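Long-range contact in type 3 secretion system chaperone YscE (Yersinia pestis, PDB 2P58), which works with YscG as a chaperone that keeps the type III secretion needle protein YscF from polymerizing prematurely in the bacterial cytoplasm: residues L20-M31 with W43-I54. Numbering follows the deposited sequence.
Sequences LEMALTKLKKDM and WQRESKALESAI
W43 and L27 meet near the connection between the two helices of this antiparallel hairpin, a worked example of a small helical pair held by interlocking side chains. One methyl of L27, CD1, comes obliquely to the indole, 3.4 Å from W43 CD1. With CG anti to the backbone N (chi1 175°), L27 fills a hole among W43, E46, S47 and L50, where L27 CD2 lies 3.3 Å from S47 N. D30 and M31 lie over one face of the indole: M31 CA makes a CH-pi contact with the six-membered ring, and the selenium of M31, a selenomethionine, makes an oblique Met-aromatic contact. Y40 meets the same indole edge-to-face.

Toward the other end, L20 packs against I54, A53 and L50. L20 CB is 3.7 Å from I54 CG1, the two side chains running alongside each other, pointing opposite ways, while L20 CD2 faces L50 CD2 at 4.0 Å. L50 is a knob among L20, A23, L24 and L27. E46 and A53 also pack against another protein's chain. Across the two segments there is no hydrogen bond, so their cohesion probably rests mainly on apolar and aromatic packing.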
ATOM      1  N   LEU A  20      11.534 -12.521  -8.002  1.00 17.60           N
ATOM      2  CA  LEU A  20      11.054 -11.590  -9.019  1.00 18.18           C
ATOM      3  C   LEU A  20      11.779 -11.805 -10.345  1.00 18.77           C
ATOM      4  O   LEU A  20      11.172 -11.769 -11.411  1.00 16.38           O
ATOM      5  CB  LEU A  20      11.278 -10.150  -8.563  1.00 18.51           C
ATOM      6  CG  LEU A  20      10.591  -9.735  -7.253  1.00 18.89           C
ATOM      7  CD1 LEU A  20      11.225  -8.436  -6.777  1.00 19.25           C
ATOM      8  CD2 LEU A  20       9.069  -9.586  -7.487  1.00 19.61           C
ATOM      9  N   GLU A  21      13.086 -12.019 -10.280  1.00 18.88           N
ATOM     10  CA  GLU A  21      13.864 -12.211 -11.503  1.00 18.32           C
ATOM     11  C   GLU A  21      13.471 -13.485 -12.221  1.00 17.32           C
ATOM     12  O   GLU A  21      13.419 -13.504 -13.446  1.00 16.53           O
ATOM     13  CB  GLU A  21      15.365 -12.204 -11.191  1.00 20.80           C
ATOM     14  CG  GLU A  21      15.866 -10.808 -10.864  1.00 26.10           C
ATOM     15  CD  GLU A  21      16.107  -9.958 -12.107  1.00 32.48           C
ATOM     16  OE1 GLU A  21      15.607 -10.318 -13.203  1.00 35.69           O
ATOM     17  OE2 GLU A  21      16.795  -8.917 -11.989  1.00 35.01           O
HETATM   18  N   MSE A  22      13.194 -14.547 -11.476  1.00 16.94           N
HETATM   19  CA  MSE A  22      12.778 -15.787 -12.108  1.00 17.39           C
HETATM   20  C   MSE A  22      11.401 -15.593 -12.748  1.00 17.90           C
HETATM   21  O   MSE A  22      11.131 -16.092 -13.851  1.00 16.03           O
HETATM   22  CB  MSE A  22      12.734 -16.940 -11.091  1.00 18.99           C
HETATM   23  CG  MSE A  22      14.128 -17.308 -10.595  1.00 23.45           C
HETATM   24 SE   MSE A  22      14.256 -18.768  -9.489  1.00 26.08          SE
HETATM   25  CE  MSE A  22      13.170 -18.351  -8.216  1.00 29.66           C
ATOM     26  N   ALA A  23      10.517 -14.882 -12.052  1.00 16.99           N
ATOM     27  CA  ALA A  23       9.193 -14.666 -12.609  1.00 15.59           C
ATOM     28  C   ALA A  23       9.287 -13.835 -13.898  1.00 15.47           C
ATOM     29  O   ALA A  23       8.529 -14.091 -14.837  1.00 15.17           O
ATOM     30  CB  ALA A  23       8.305 -13.970 -11.606  1.00 16.15           C
ATOM     31  N   LEU A  24      10.193 -12.857 -13.929  1.00 13.51           N
ATOM     32  CA  LEU A  24      10.335 -12.011 -15.113  1.00 15.49           C
ATOM     33  C   LEU A  24      10.896 -12.816 -16.277  1.00 15.66           C
ATOM     34  O   LEU A  24      10.420 -12.719 -17.399  1.00 14.55           O
ATOM     35  CB  LEU A  24      11.223 -10.796 -14.829  1.00 14.60           C
ATOM     36  CG  LEU A  24      11.451  -9.806 -15.980  1.00 16.43           C
ATOM     37  CD1 LEU A  24      10.078  -9.292 -16.529  1.00 15.66           C
ATOM     38  CD2 LEU A  24      12.274  -8.594 -15.477  1.00 18.52           C
ATOM     39  N   THR A  25      11.902 -13.639 -16.009  1.00 15.75           N
ATOM     40  CA  THR A  25      12.482 -14.436 -17.101  1.00 17.09           C
ATOM     41  C   THR A  25      11.457 -15.413 -17.667  1.00 18.34           C
ATOM     42  O   THR A  25      11.356 -15.582 -18.897  1.00 16.61           O
ATOM     43  CB  THR A  25      13.746 -15.174 -16.586  1.00 18.10           C
ATOM     44  OG1 THR A  25      14.681 -14.173 -16.170  1.00 19.88           O
ATOM     45  CG2 THR A  25      14.377 -16.039 -17.692  1.00 19.37           C
ATOM     46  N   LYS A  26      10.663 -16.031 -16.788  1.00 16.22           N
ATOM     47  CA  LYS A  26       9.644 -16.973 -17.228  1.00 17.27           C
ATOM     48  C   LYS A  26       8.573 -16.254 -18.082  1.00 17.92           C
ATOM     49  O   LYS A  26       8.149 -16.755 -19.123  1.00 16.37           O
ATOM     50  CB  LYS A  26       8.978 -17.675 -16.034  1.00 20.06           C
ATOM     51  CG  LYS A  26       7.793 -18.565 -16.428  1.00 25.35           C
ATOM     52  CD  LYS A  26       7.124 -19.202 -15.227  1.00 33.07           C
ATOM     53  CE  LYS A  26       5.772 -19.822 -15.605  1.00 35.72           C
ATOM     54  NZ  LYS A  26       4.857 -18.784 -16.207  1.00 41.09           N
ATOM     55  N   LEU A  27       8.148 -15.076 -17.636  1.00 15.72           N
ATOM     56  CA  LEU A  27       7.169 -14.279 -18.376  1.00 15.63           C
ATOM     57  C   LEU A  27       7.735 -13.909 -19.755  1.00 16.17           C
ATOM     58  O   LEU A  27       7.035 -13.999 -20.769  1.00 16.27           O
ATOM     59  CB  LEU A  27       6.846 -13.002 -17.578  1.00 16.40           C
ATOM     60  CG  LEU A  27       5.922 -11.999 -18.261  1.00 17.84           C
ATOM     61  CD1 LEU A  27       4.593 -12.667 -18.613  1.00 18.40           C
ATOM     62  CD2 LEU A  27       5.704 -10.811 -17.301  1.00 17.82           C
ATOM     63  N   LYS A  28       9.012 -13.541 -19.835  1.00 16.59           N
ATOM     64  CA  LYS A  28       9.534 -13.184 -21.150  1.00 18.39           C
ATOM     65  C   LYS A  28       9.553 -14.408 -22.061  1.00 17.22           C
ATOM     66  O   LYS A  28       9.385 -14.287 -23.273  1.00 15.49           O
ATOM     67  CB  LYS A  28      10.917 -12.565 -21.033  1.00 20.22           C
ATOM     68  CG  LYS A  28      10.878 -11.181 -20.379  1.00 24.15           C
ATOM     69  CD  LYS A  28      12.284 -10.653 -20.239  1.00 27.34           C
ATOM     70  CE  LYS A  28      12.291  -9.248 -19.706  1.00 29.82           C
ATOM     71  NZ  LYS A  28      13.692  -8.793 -19.564  1.00 32.77           N
ATOM     72  N   LYS A  29       9.751 -15.593 -21.480  1.00 18.52           N
ATOM     73  CA  LYS A  29       9.694 -16.833 -22.276  1.00 20.56           C
ATOM     74  C   LYS A  29       8.234 -17.111 -22.698  1.00 21.71           C
ATOM     75  O   LYS A  29       7.968 -17.538 -23.833  1.00 21.08           O
ATOM     76  CB  LYS A  29      10.269 -18.005 -21.478  1.00 22.34           C
ATOM     77  CG  LYS A  29      11.775 -17.905 -21.370  1.00 27.44           C
ATOM     78  CD  LYS A  29      12.380 -19.073 -20.579  1.00 33.03           C
ATOM     79  CE  LYS A  29      13.858 -18.808 -20.234  1.00 33.59           C
ATOM     80  NZ  LYS A  29      14.263 -19.710 -19.102  1.00 36.08           N
ATOM     81  N   ASP A  30       7.278 -16.867 -21.800  1.00 19.99           N
ATOM     82  CA  ASP A  30       5.875 -17.059 -22.166  1.00 19.59           C
ATOM     83  C   ASP A  30       5.498 -16.081 -23.302  1.00 17.32           C
ATOM     84  O   ASP A  30       4.695 -16.395 -24.156  1.00 18.42           O
ATOM     85  CB  ASP A  30       4.918 -16.789 -20.976  1.00 22.55           C
ATOM     86  CG  ASP A  30       5.010 -17.850 -19.877  1.00 28.34           C
ATOM     87  OD1 ASP A  30       5.600 -18.925 -20.115  1.00 30.13           O
ATOM     88  OD2 ASP A  30       4.482 -17.601 -18.765  1.00 30.32           O
HETATM   89  N   MSE A  31       6.087 -14.895 -23.307  1.00 15.71           N
HETATM   90  CA  MSE A  31       5.770 -13.917 -24.332  1.00 17.60           C
HETATM   91  C   MSE A  31       6.326 -14.272 -25.724  1.00 19.47           C
HETATM   92  O   MSE A  31       6.075 -13.559 -26.707  1.00 18.46           O
HETATM   93  CB  MSE A  31       6.250 -12.533 -23.891  1.00 16.48           C
HETATM   94  CG  MSE A  31       5.509 -12.024 -22.615  1.00 15.82           C
HETATM   95 SE   MSE A  31       6.121 -10.415 -21.917  1.00 13.62          SE
HETATM   96  CE  MSE A  31       5.584  -9.358 -23.138  1.00 18.19           C
ATOM     97  N   TRP A  43       0.272  -9.591 -20.272  1.00 16.63           N
ATOM     98  CA  TRP A  43       1.700  -9.836 -20.049  1.00 18.08           C
ATOM     99  C   TRP A  43       2.542  -8.563 -19.919  1.00 17.55           C
ATOM    100  O   TRP A  43       3.493  -8.539 -19.126  1.00 20.14           O
ATOM    101  CB  TRP A  43       2.265 -10.711 -21.173  1.00 15.48           C
ATOM    102  CG  TRP A  43       1.822 -12.151 -21.136  1.00 17.10           C
ATOM    103  CD1 TRP A  43       1.526 -12.911 -20.023  1.00 16.07           C
ATOM    104  CD2 TRP A  43       1.795 -13.049 -22.248  1.00 15.99           C
ATOM    105  NE1 TRP A  43       1.331 -14.222 -20.383  1.00 16.29           N
ATOM    106  CE2 TRP A  43       1.496 -14.339 -21.739  1.00 17.55           C
ATOM    107  CE3 TRP A  43       1.998 -12.890 -23.629  1.00 15.29           C
ATOM    108  CZ2 TRP A  43       1.399 -15.472 -22.562  1.00 17.74           C
ATOM    109  CZ3 TRP A  43       1.899 -14.015 -24.447  1.00 16.00           C
ATOM    110  CH2 TRP A  43       1.602 -15.292 -23.902  1.00 14.17           C
ATOM    111  N   GLN A  44       2.237  -7.525 -20.699  1.00 16.91           N
ATOM    112  CA  GLN A  44       2.978  -6.261 -20.624  1.00 18.82           C
ATOM    113  C   GLN A  44       2.782  -5.646 -19.233  1.00 18.36           C
ATOM    114  O   GLN A  44       3.730  -5.132 -18.645  1.00 17.34           O
ATOM    115  CB  GLN A  44       2.506  -5.253 -21.675  1.00 21.00           C
ATOM    116  CG  GLN A  44       3.164  -3.830 -21.600  1.00 27.02           C
ATOM    117  CD  GLN A  44       2.489  -2.828 -20.613  1.00 34.20           C
ATOM    118  OE1 GLN A  44       1.257  -2.725 -20.529  1.00 36.83           O
ATOM    119  NE2 GLN A  44       3.315  -2.059 -19.894  1.00 36.95           N
ATOM    120  N   ARG A  45       1.564  -5.727 -18.712  1.00 16.10           N
ATOM    121  CA  ARG A  45       1.294  -5.163 -17.387  1.00 16.41           C
ATOM    122  C   ARG A  45       2.089  -5.883 -16.329  1.00 12.97           C
ATOM    123  O   ARG A  45       2.625  -5.260 -15.401  1.00 12.15           O
ATOM    124  CB  ARG A  45      -0.182  -5.321 -17.012  1.00 19.03           C
ATOM    125  CG  ARG A  45      -0.851  -4.028 -16.648  1.00 28.81           C
ATOM    126  CD  ARG A  45      -1.039  -3.224 -17.912  1.00 31.46           C
ATOM    127  NE  ARG A  45      -2.379  -2.634 -17.960  1.00 37.35           N
ATOM    128  CZ  ARG A  45      -3.038  -2.335 -19.076  1.00 39.40           C
ATOM    129  NH1 ARG A  45      -2.506  -2.565 -20.276  1.00 39.98           N
ATOM    130  NH2 ARG A  45      -4.244  -1.800 -18.990  1.00 42.13           N
ATOM    131  N   GLU A  46       2.113  -7.206 -16.433  1.00 13.25           N
ATOM    132  CA  GLU A  46       2.840  -7.997 -15.453  1.00 13.95           C
ATOM    133  C   GLU A  46       4.320  -7.731 -15.569  1.00 13.51           C
ATOM    134  O   GLU A  46       5.009  -7.576 -14.566  1.00 13.60           O
ATOM    135  CB  GLU A  46       2.578  -9.515 -15.601  1.00 16.55           C
ATOM    136  CG  GLU A  46       3.025 -10.215 -14.323  1.00 22.39           C
ATOM    137  CD  GLU A  46       2.970 -11.720 -14.356  1.00 27.62           C
ATOM    138  OE1 GLU A  46       2.374 -12.284 -15.286  1.00 25.64           O
ATOM    139  OE2 GLU A  46       3.542 -12.329 -13.418  1.00 32.95           O
ATOM    140  N   SER A  47       4.817  -7.695 -16.799  1.00 13.68           N
ATOM    141  CA  SER A  47       6.233  -7.450 -17.014  1.00 15.16           C
ATOM    142  C   SER A  47       6.669  -6.106 -16.403  1.00 15.68           C
ATOM    143  O   SER A  47       7.699  -6.027 -15.730  1.00 15.73           O
ATOM    144  CB  SER A  47       6.549  -7.477 -18.524  1.00 16.39           C
ATOM    145  OG  SER A  47       7.950  -7.288 -18.693  1.00 25.45           O
ATOM    146  N   LYS A  48       5.907  -5.045 -16.660  1.00 14.91           N
ATOM    147  CA  LYS A  48       6.247  -3.744 -16.115  1.00 16.84           C
ATOM    148  C   LYS A  48       6.190  -3.741 -14.579  1.00 16.78           C
ATOM    149  O   LYS A  48       7.010  -3.086 -13.910  1.00 13.82           O
ATOM    150  CB  LYS A  48       5.318  -2.671 -16.674  1.00 19.81           C
ATOM    151  CG  LYS A  48       5.893  -1.271 -16.468  1.00 26.15           C
ATOM    152  CD  LYS A  48       7.256  -1.169 -17.188  1.00 30.67           C
ATOM    153  CE  LYS A  48       7.985   0.129 -16.858  1.00 35.05           C
ATOM    154  NZ  LYS A  48       7.109   1.293 -17.126  1.00 35.86           N
ATOM    155  N   ALA A  49       5.230  -4.465 -14.015  1.00 14.07           N
ATOM    156  CA  ALA A  49       5.114  -4.534 -12.555  1.00 14.07           C
ATOM    157  C   ALA A  49       6.356  -5.221 -11.960  1.00 12.50           C
ATOM    158  O   ALA A  49       6.927  -4.793 -10.944  1.00 12.17           O
ATOM    159  CB  ALA A  49       3.866  -5.291 -12.176  1.00 11.86           C
ATOM    160  N   LEU A  50       6.789  -6.289 -12.615  1.00 11.66           N
ATOM    161  CA  LEU A  50       7.960  -7.007 -12.108  1.00 13.26           C
ATOM    162  C   LEU A  50       9.209  -6.157 -12.227  1.00 13.45           C
ATOM    163  O   LEU A  50      10.007  -6.112 -11.291  1.00 12.42           O
ATOM    164  CB  LEU A  50       8.145  -8.321 -12.880  1.00 14.74           C
ATOM    165  CG  LEU A  50       7.129  -9.407 -12.523  1.00 15.52           C
ATOM    166  CD1 LEU A  50       7.179 -10.512 -13.569  1.00 14.75           C
ATOM    167  CD2 LEU A  50       7.418  -9.957 -11.119  1.00 15.27           C
ATOM    168  N   GLU A  51       9.396  -5.495 -13.377  1.00 14.77           N
ATOM    169  CA  GLU A  51      10.568  -4.658 -13.583  1.00 15.72           C
ATOM    170  C   GLU A  51      10.576  -3.565 -12.526  1.00 13.76           C
ATOM    171  O   GLU A  51      11.614  -3.224 -11.973  1.00 13.07           O
ATOM    172  CB  GLU A  51      10.542  -4.027 -14.992  1.00 17.89           C
ATOM    173  CG  GLU A  51      10.782  -5.066 -16.099  1.00 25.65           C
ATOM    174  CD  GLU A  51      10.420  -4.552 -17.496  1.00 34.33           C
ATOM    175  OE1 GLU A  51      10.009  -3.368 -17.618  1.00 35.44           O
ATOM    176  OE2 GLU A  51      10.540  -5.344 -18.469  1.00 38.68           O
ATOM    177  N   SER A  52       9.398  -3.015 -12.264  1.00 13.46           N
ATOM    178  CA  SER A  52       9.263  -1.936 -11.275  1.00 13.40           C
ATOM    179  C   SER A  52       9.614  -2.390  -9.871  1.00 10.88           C
ATOM    180  O   SER A  52      10.210  -1.654  -9.095  1.00 14.07           O
ATOM    181  CB  SER A  52       7.824  -1.412 -11.305  1.00 12.77           C
ATOM    182  OG  SER A  52       7.583  -0.737 -12.541  1.00 16.62           O
ATOM    183  N   ALA A  53       9.161  -3.581  -9.517  1.00 11.51           N
ATOM    184  CA  ALA A  53       9.446  -4.122  -8.208  1.00 11.84           C
ATOM    185  C   ALA A  53      10.944  -4.383  -8.043  1.00 11.68           C
ATOM    186  O   ALA A  53      11.540  -4.070  -7.020  1.00 11.57           O
ATOM    187  CB  ALA A  53       8.646  -5.437  -8.002  1.00 12.04           C
ATOM    188  N   ILE A  54      11.559  -4.958  -9.069  1.00 12.84           N
ATOM    189  CA  ILE A  54      12.998  -5.237  -9.001  1.00 14.16           C
ATOM    190  C   ILE A  54      13.754  -3.921  -8.808  1.00 14.53           C
ATOM    191  O   ILE A  54      14.671  -3.836  -7.986  1.00 15.35           O
ATOM    192  CB  ILE A  54      13.457  -5.965 -10.311  1.00 15.87           C
ATOM    193  CG1 ILE A  54      12.865  -7.371 -10.338  1.00 14.83           C
ATOM    194  CG2 ILE A  54      14.968  -5.976 -10.417  1.00 15.79           C
ATOM    195  CD1 ILE A  54      12.820  -8.008 -11.740  1.00 15.58           C
TER